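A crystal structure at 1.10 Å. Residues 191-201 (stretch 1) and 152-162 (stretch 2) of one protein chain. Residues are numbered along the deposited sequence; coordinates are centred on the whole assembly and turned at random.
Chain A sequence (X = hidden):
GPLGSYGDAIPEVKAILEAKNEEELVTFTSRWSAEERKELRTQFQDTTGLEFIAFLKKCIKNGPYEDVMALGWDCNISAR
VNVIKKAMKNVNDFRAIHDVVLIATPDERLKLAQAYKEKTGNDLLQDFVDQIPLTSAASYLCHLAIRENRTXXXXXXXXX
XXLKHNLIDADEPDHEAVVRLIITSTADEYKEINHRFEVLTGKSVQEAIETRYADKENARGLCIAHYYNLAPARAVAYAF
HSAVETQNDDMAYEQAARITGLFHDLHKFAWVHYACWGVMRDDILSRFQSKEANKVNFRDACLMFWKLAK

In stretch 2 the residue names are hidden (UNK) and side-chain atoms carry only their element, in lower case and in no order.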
ATOM      1  N   LYS A 191      -2.276  16.056  14.101  1.00  9.94           N
ATOM      2  CA  LYS A 191      -1.896  15.454  15.377  1.00 11.11           C
ATOM      3  C   LYS A 191      -2.769  16.058  16.494  1.00  9.88           C
ATOM      4  O   LYS A 191      -3.239  15.340  17.402  1.00 10.16           O
ATOM      5  CB  LYS A 191      -0.424  15.742  15.661  1.00 12.49           C
ATOM      6  CG  LYS A 191       0.131  15.006  16.867  1.00 14.59           C
ATOM      7  CD  LYS A 191       1.604  15.262  17.098  1.00 15.59           C
ATOM      8  CE  LYS A 191       2.099  14.380  18.242  1.00 19.10           C
ATOM      9  NZ  LYS A 191       3.561  14.576  18.437  1.00 22.40           N
ATOM     10  N   GLU A 192      -2.982  17.379  16.425  1.00  9.71           N
ATOM     11  CA  GLU A 192      -3.814  18.055  17.406  1.00  9.57           C
ATOM     12  C   GLU A 192      -5.311  17.698  17.282  1.00  9.46           C
ATOM     13  O   GLU A 192      -6.002  17.508  18.294  1.00  9.51           O
ATOM     14  CB  GLU A 192      -3.608  19.556  17.291  1.00 10.46           C
ATOM     15  CG  GLU A 192      -2.172  19.948  17.588  1.00 13.69           C
ATOM     16  CD  GLU A 192      -1.749  21.299  17.013  1.00 18.06           C
ATOM     17  OE1 GLU A 192      -2.594  22.016  16.425  1.00 20.64           O
ATOM     18  OE2 GLU A 192      -0.544  21.640  17.153  1.00 20.34           O
ATOM     19  N   ILE A 193      -5.814  17.591  16.043  1.00  8.33           N
ATOM     20  CA  ILE A 193      -7.196  17.214  15.799  1.00  8.10           C
ATOM     21  C   ILE A 193      -7.459  15.821  16.361  1.00  8.12           C
ATOM     22  O   ILE A 193      -8.484  15.591  17.027  1.00  8.95           O
ATOM     23  CB  ILE A 193      -7.525  17.286  14.292  1.00  8.22           C
ATOM     24  CG1 ILE A 193      -7.490  18.746  13.811  1.00  8.85           C
ATOM     25  CG2 ILE A 193      -8.846  16.592  13.976  1.00  9.18           C
ATOM     26  CD1 ILE A 193      -7.409  18.848  12.275  1.00 10.24           C
ATOM     27  N   ASN A 194      -6.516  14.911  16.094  1.00  7.61           N
ATOM     28  CA  ASN A 194      -6.617  13.559  16.572  1.00  8.04           C
ATOM     29  C   ASN A 194      -6.690  13.491  18.097  1.00  8.37           C
ATOM     30  O   ASN A 194      -7.553  12.800  18.662  1.00  8.38           O
ATOM     31  CB  ASN A 194      -5.439  12.752  16.031  1.00  8.18           C
ATOM     32  CG  ASN A 194      -5.470  11.327  16.462  1.00  8.35           C
ATOM     33  OD1 ASN A 194      -6.384  10.573  16.087  1.00  8.95           O
ATOM     34  ND2 ASN A 194      -4.465  10.912  17.232  1.00 10.10           N
ATOM     35  N   HIS A 195      -5.799  14.206  18.764  1.00  8.83           N
ATOM     36  CA  HIS A 195      -5.828  14.211  20.209  1.00  8.44           C
ATOM     37  C   HIS A 195      -7.135  14.775  20.735  1.00  8.57           C
ATOM     38  O   HIS A 195      -7.737  14.213  21.663  1.00  9.15           O
ATOM     39  CB  HIS A 195      -4.652  15.024  20.736  1.00  9.19           C
ATOM     40  CG  HIS A 195      -4.702  15.264  22.216  1.00 10.45           C
ATOM     41  ND1 HIS A 195      -4.685  14.231  23.127  1.00 11.00           N
ATOM     42  CD2 HIS A 195      -4.768  16.406  22.939  1.00 11.07           C
ATOM     43  CE1 HIS A 195      -4.729  14.726  24.351  1.00 11.61           C
ATOM     44  NE2 HIS A 195      -4.784  16.042  24.266  1.00 12.65           N
ATOM     45  N   ARG A 196      -7.595  15.879  20.141  1.00  8.87           N
ATOM     46  CA  ARG A 196      -8.844  16.497  20.616  1.00  9.01           C
ATOM     47  C   ARG A 196     -10.014  15.534  20.422  1.00  8.79           C
ATOM     48  O   ARG A 196     -10.908  15.463  21.288  1.00  9.44           O
ATOM     49  CB  ARG A 196      -9.088  17.817  19.880  1.00  9.22           C
ATOM     50  CG  ARG A 196      -8.146  18.986  20.257  1.00 12.24           C
ATOM     51  CD  ARG A 196      -8.609  20.299  19.659  1.00 15.72           C
ATOM     52  NE  ARG A 196      -9.470  21.092  20.544  1.00 23.53           N
ATOM     53  CZ  ARG A 196      -9.036  21.993  21.425  1.00 25.26           C
ATOM     54  NH1 ARG A 196      -7.737  22.226  21.565  1.00 27.96           N
ATOM     55  NH2 ARG A 196      -9.905  22.658  22.180  1.00 25.52           N
ATOM     56  N   PHE A 197     -10.018  14.796  19.304  1.00  8.52           N
ATOM     57  CA  PHE A 197     -11.093  13.835  19.070  1.00  8.65           C
ATOM     58  C   PHE A 197     -11.096  12.788  20.177  1.00  8.13           C
ATOM     59  O   PHE A 197     -12.140  12.409  20.679  1.00  8.69           O
ATOM     60  CB  PHE A 197     -10.900  13.165  17.712  1.00  8.35           C
ATOM     61  CG  PHE A 197     -11.970  12.150  17.376  1.00  8.35           C
ATOM     62  CD1 PHE A 197     -13.055  12.513  16.593  1.00  8.25           C
ATOM     63  CD2 PHE A 197     -11.882  10.846  17.820  1.00  7.92           C
ATOM     64  CE1 PHE A 197     -14.022  11.609  16.258  1.00  8.55           C
ATOM     65  CE2 PHE A 197     -12.850   9.891  17.480  1.00  8.45           C
ATOM     66  CZ  PHE A 197     -13.926  10.282  16.695  1.00  8.51           C
ATOM     67  N   GLU A 198      -9.926  12.294  20.550  1.00  9.53           N
ATOM     68  CA  GLU A 198      -9.827  11.254  21.586  1.00  9.30           C
ATOM     69  C   GLU A 198     -10.344  11.795  22.917  1.00  9.83           C
ATOM     70  O   GLU A 198     -11.051  11.102  23.643  1.00 10.73           O
ATOM     71  CB  GLU A 198      -8.394  10.745  21.704  1.00 10.29           C
ATOM     72  CG  GLU A 198      -8.007   9.883  20.506  1.00  9.74           C
ATOM     73  CD  GLU A 198      -6.697   9.157  20.671  1.00 11.81           C
ATOM     74  OE1 GLU A 198      -5.942   9.461  21.619  1.00 14.89           O
ATOM     75  OE2 GLU A 198      -6.432   8.278  19.826  1.00 12.64           O
ATOM     76  N   VAL A 199     -10.029  13.049  23.226  1.00 10.07           N
ATOM     77  CA  VAL A 199     -10.477  13.655  24.464  1.00 10.77           C
ATOM     78  C   VAL A 199     -12.000  13.840  24.435  1.00 11.34           C
ATOM     79  O   VAL A 199     -12.694  13.529  25.400  1.00 11.88           O
ATOM     80  CB  VAL A 199      -9.766  15.006  24.722  1.00 11.62           C
ATOM     81  CG1 VAL A 199     -10.380  15.745  25.927  1.00 13.59           C
ATOM     82  CG2 VAL A 199      -8.268  14.796  24.946  1.00 11.99           C
ATOM     83  N   LEU A 200     -12.510  14.357  23.325  1.00 10.93           N
ATOM     84  CA  LEU A 200     -13.942  14.614  23.170  1.00 12.27           C
ATOM     85  C   LEU A 200     -14.817  13.353  23.239  1.00 11.60           C
ATOM     86  O   LEU A 200     -15.952  13.372  23.755  1.00 12.00           O
ATOM     87  CB  LEU A 200     -14.184  15.267  21.804  1.00 12.75           C
ATOM     88  CG  LEU A 200     -13.927  16.753  21.577  1.00 14.81           C
ATOM     89  CD1 LEU A 200     -14.139  17.117  20.120  1.00 16.57           C
ATOM     90  CD2 LEU A 200     -14.860  17.577  22.441  1.00 17.03           C
ATOM     91  N   THR A 201     -14.315  12.249  22.695  1.00 10.90           N
ATOM     92  CA  THR A 201     -15.165  11.080  22.486  1.00 11.12           C
ATOM     93  C   THR A 201     -14.830   9.869  23.354  1.00 11.41           C
ATOM     94  O   THR A 201     -15.656   8.959  23.499  1.00 12.65           O
ATOM     95  CB  THR A 201     -15.070  10.563  21.016  1.00 10.44           C
ATOM     96  OG1 THR A 201     -13.753  10.075  20.761  1.00  9.57           O
ATOM     97  CG2 THR A 201     -15.454  11.631  20.013  1.00 10.14           C
ATOM     98  N   UNK A 152      -2.927  24.609   6.446  1.00 11.75           N
ATOM     99  CA  UNK A 152      -3.451  24.823   7.792  1.00 12.08           C
ATOM    100  C   UNK A 152      -4.812  25.507   7.774  1.00 12.24           C
ATOM    101  O   UNK A 152      -5.059  26.362   6.909  1.00 13.05           O
ATOM    102  c   UNK A 152      -2.418  25.760   8.424  1.00 12.69           C
ATOM    103  c   UNK A 152      -1.673  25.352   6.212  1.00 12.92           C
ATOM    104  c   UNK A 152      -1.206  25.612   7.590  1.00 14.98           C
ATOM    105  N   UNK A 153      -5.671  25.166   8.741  1.00 10.94           N
ATOM    106  CA  UNK A 153      -6.974  25.824   8.888  1.00 11.36           C
ATOM    107  C   UNK A 153      -7.101  26.610  10.166  1.00 11.32           C
ATOM    108  O   UNK A 153      -7.991  27.439  10.261  1.00 12.60           O
ATOM    109  c   UNK A 153      -8.117  24.813   8.794  1.00 11.01           C
ATOM    110  c   UNK A 153      -8.164  24.083   7.454  1.00 11.25           C
ATOM    111  n   UNK A 153      -8.406  19.850   9.070  1.00  9.35           N
ATOM    112  c   UNK A 153      -9.267  23.024   7.418  1.00 11.25           C
ATOM    113  c   UNK A 153      -8.513  20.755   8.100  1.00 10.45           C
ATOM    114  n   UNK A 153      -8.093  20.453   6.867  1.00 10.43           N
ATOM    115  n   UNK A 153      -9.048  21.945   8.380  1.00 10.60           N
ATOM    116  N   UNK A 154      -6.270  26.330  11.171  1.00 10.83           N
ATOM    117  CA  UNK A 154      -6.386  27.062  12.440  1.00 11.21           C
ATOM    118  C   UNK A 154      -7.716  26.827  13.134  1.00 11.05           C
ATOM    119  O   UNK A 154      -8.227  27.692  13.830  1.00 11.59           O
ATOM    120  N   UNK A 155      -8.301  25.648  12.920  1.00 10.38           N
ATOM    121  CA  UNK A 155      -9.608  25.331  13.500  1.00 10.52           C
ATOM    122  C   UNK A 155      -9.607  23.922  14.109  1.00  9.89           C
ATOM    123  O   UNK A 155     -10.490  23.101  13.815  1.00 10.49           O
ATOM    124  c   UNK A 155     -10.723  25.476  12.443  1.00  9.83           C
ATOM    125  o   UNK A 155     -10.503  24.633  11.327  1.00 11.71           O
ATOM    126  N   UNK A 156      -8.648  23.637  14.981  1.00 10.09           N
ATOM    127  CA  UNK A 156      -8.391  22.273  15.439  1.00  9.96           C
ATOM    128  C   UNK A 156      -9.595  21.772  16.232  1.00  9.24           C
ATOM    129  O   UNK A 156     -10.081  20.653  15.990  1.00  9.62           O
ATOM    130  c   UNK A 156      -7.051  20.855  17.060  1.00 12.90           C
ATOM    131  c   UNK A 156      -7.082  22.145  16.259  1.00 11.16           C
ATOM    132  c   UNK A 156      -5.846  22.291  15.355  1.00 12.64           C
ATOM    133  N   UNK A 157     -10.121  22.607  17.137  1.00 11.04           N
ATOM    134  CA  UNK A 157     -11.264  22.172  17.974  1.00 11.49           C
ATOM    135  C   UNK A 157     -12.491  21.864  17.137  1.00 11.56           C
ATOM    136  O   UNK A 157     -13.166  20.819  17.313  1.00 12.13           O
ATOM    137  c   UNK A 157     -11.592  23.198  19.048  1.00 12.65           C
ATOM    138  N   UNK A 158     -12.804  22.790  16.233  1.00 11.02           N
ATOM    139  CA  UNK A 158     -13.985  22.588  15.413  1.00 11.01           C
ATOM    140  C   UNK A 158     -13.814  21.411  14.445  1.00  9.90           C
ATOM    141  O   UNK A 158     -14.784  20.700  14.170  1.00 10.27           O
ATOM    142  o   UNK A 158     -13.448  24.392  13.852  1.00 17.39           O
ATOM    143  c   UNK A 158     -14.433  23.854  14.694  1.00 12.52           C
ATOM    144  N   UNK A 159     -12.597  21.167  13.963  1.00  8.24           N
ATOM    145  CA  UNK A 159     -12.357  20.038  13.082  1.00  9.11           C
ATOM    146  C   UNK A 159     -12.554  18.712  13.817  1.00  8.90           C
ATOM    147  O   UNK A 159     -13.108  17.760  13.265  1.00  8.16           O
ATOM    148  c   UNK A 159     -10.753  21.206  11.484  1.00  9.61           C
ATOM    149  o   UNK A 159     -11.744  21.829  11.047  1.00 13.28           O
ATOM    150  o   UNK A 159      -9.572  21.432  11.125  1.00 10.35           O
ATOM    151  c   UNK A 159     -10.942  20.119  12.530  1.00  9.15           C
ATOM    152  N   UNK A 160     -12.102  18.640  15.061  1.00  9.47           N
ATOM    153  CA  UNK A 160     -12.378  17.465  15.869  1.00  9.95           C
ATOM    154  C   UNK A 160     -13.890  17.226  16.057  1.00  9.43           C
ATOM    155  O   UNK A 160     -14.347  16.093  16.012  1.00 10.29           O
ATOM    156  c   UNK A 160     -11.678  17.562  17.202  1.00 10.21           C
ATOM    157  N   UNK A 161     -14.643  18.318  16.239  1.00  9.91           N
ATOM    158  CA  UNK A 161     -16.082  18.229  16.347  1.00 10.67           C
ATOM    159  C   UNK A 161     -16.724  17.763  15.028  1.00  9.47           C
ATOM    160  O   UNK A 161     -17.670  17.001  15.058  1.00 10.15           O
ATOM    161  o   UNK A 161     -17.264  19.285  20.446  1.00 23.98           O
ATOM    162  c   UNK A 161     -16.676  19.563  16.811  1.00 11.21           C
ATOM    163  o   UNK A 161     -18.199  18.203  18.774  1.00 19.56           O
ATOM    164  c   UNK A 161     -16.486  19.853  18.289  1.00 17.18           C
ATOM    165  c   UNK A 161     -17.389  19.050  19.224  1.00 20.64           C
ATOM    166  N   UNK A 162     -16.190  18.182  13.879  1.00  8.95           N
ATOM    167  CA  UNK A 162     -16.695  17.739  12.581  1.00  9.37           C
ATOM    168  C   UNK A 162     -16.525  16.213  12.496  1.00  8.36           C
ATOM    169  O   UNK A 162     -17.445  15.487  12.056  1.00  8.73           O
ATOM    170  c   UNK A 162     -16.299  17.764  10.051  1.00 10.47           C
ATOM    171  c   UNK A 162     -16.302  19.915  11.363  1.00 10.81           C
ATOM    172  c   UNK A 162     -15.961  18.439  11.399  1.00 10.08           C
TER

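Position 152 carries three side-chain carbons that close a ring onto its own backbone N and lie out of reach of the first helix, which makes it Pro152. At 153 three carbons lead to a nitrogen and then to a carbon bearing two more nitrogens, a guanidinium whose end comes nearer the helix than its base; Ile193 CD1 lies at its edge, 3.5 Å from one of the terminal nitrogens of 153, the atom NH2 of what is therefore Arg153. Position 154 has no side-chain atoms and is Gly154, with a positive phi of 63° that suits glycine. One carbon and one oxygen at 155, pointing away from stretch 1, define Ser155, which occupies the N-cap position without making a capping bond.

The helix starts at 156, where one carbon carries two others and points toward the first helix. One branch carbon of 156 is 3.1 Å from Arg196 CD and 3.9 Å from Ile193 CG1, while the other is 3.4 Å from Glu192 OE1; these are CG1 and CG2 of Val156. At 157 a single carbon, CB, 3.3 Å from Arg196 NE, identifies Ala157; the small residue lets the arginine side chain lie close to the backbone, with Arg196 NE also 3.3 Å from Ala157 CA. Position 158, again one carbon and one oxygen, points away and touches nothing on stretch 1; it is Ser158.

At 159 two carbons, the second carrying two oxygens, form a carboxylate, one oxygen of which lies 3.6 Å from Ile193 CD1; the residue is Asp159. That oxygen, OD2, accepts hydrogen bonds from Arg153 NE and Arg153 NH2, both 2.8 Å, within a salt bridge that ties the loop to the first turn of the helix. At 160 the single side-chain carbon, CB, lies 3.7 Å from Arg196 CB and 3.8 Å from Leu200 CD1; this is Ala160. At 161 three carbons end in two oxygens; CB points away, yet the end comes nearer, and one oxygen of 161 is 3.6 Å from Leu200 CD2, the atom OE2 of Glu161. Position 162, a carbon carrying two carbons, without contact to stretch 1, is Val162.

The helices cross at -58°, their axes approaching to 8.4 Å. Ala160 is the knob, set among Ile193, Arg196, Phe197 and Leu200, and its CA lies only 5.0 Å from Phe197 CA. With one methyl at this point, the backbones come close: Ala160 CB is 3.8 Å from Ile193 O. Val156 extends the packing against Ile193 and the aliphatic part of Arg196. No hydrogen bond links the stretches; the 512 Å² contact rests on packing, while the Arg153–Asp159 bridge stays within stretch 2, beside Ile193.

Stretch 2 152-162: PRGSVASDAEV
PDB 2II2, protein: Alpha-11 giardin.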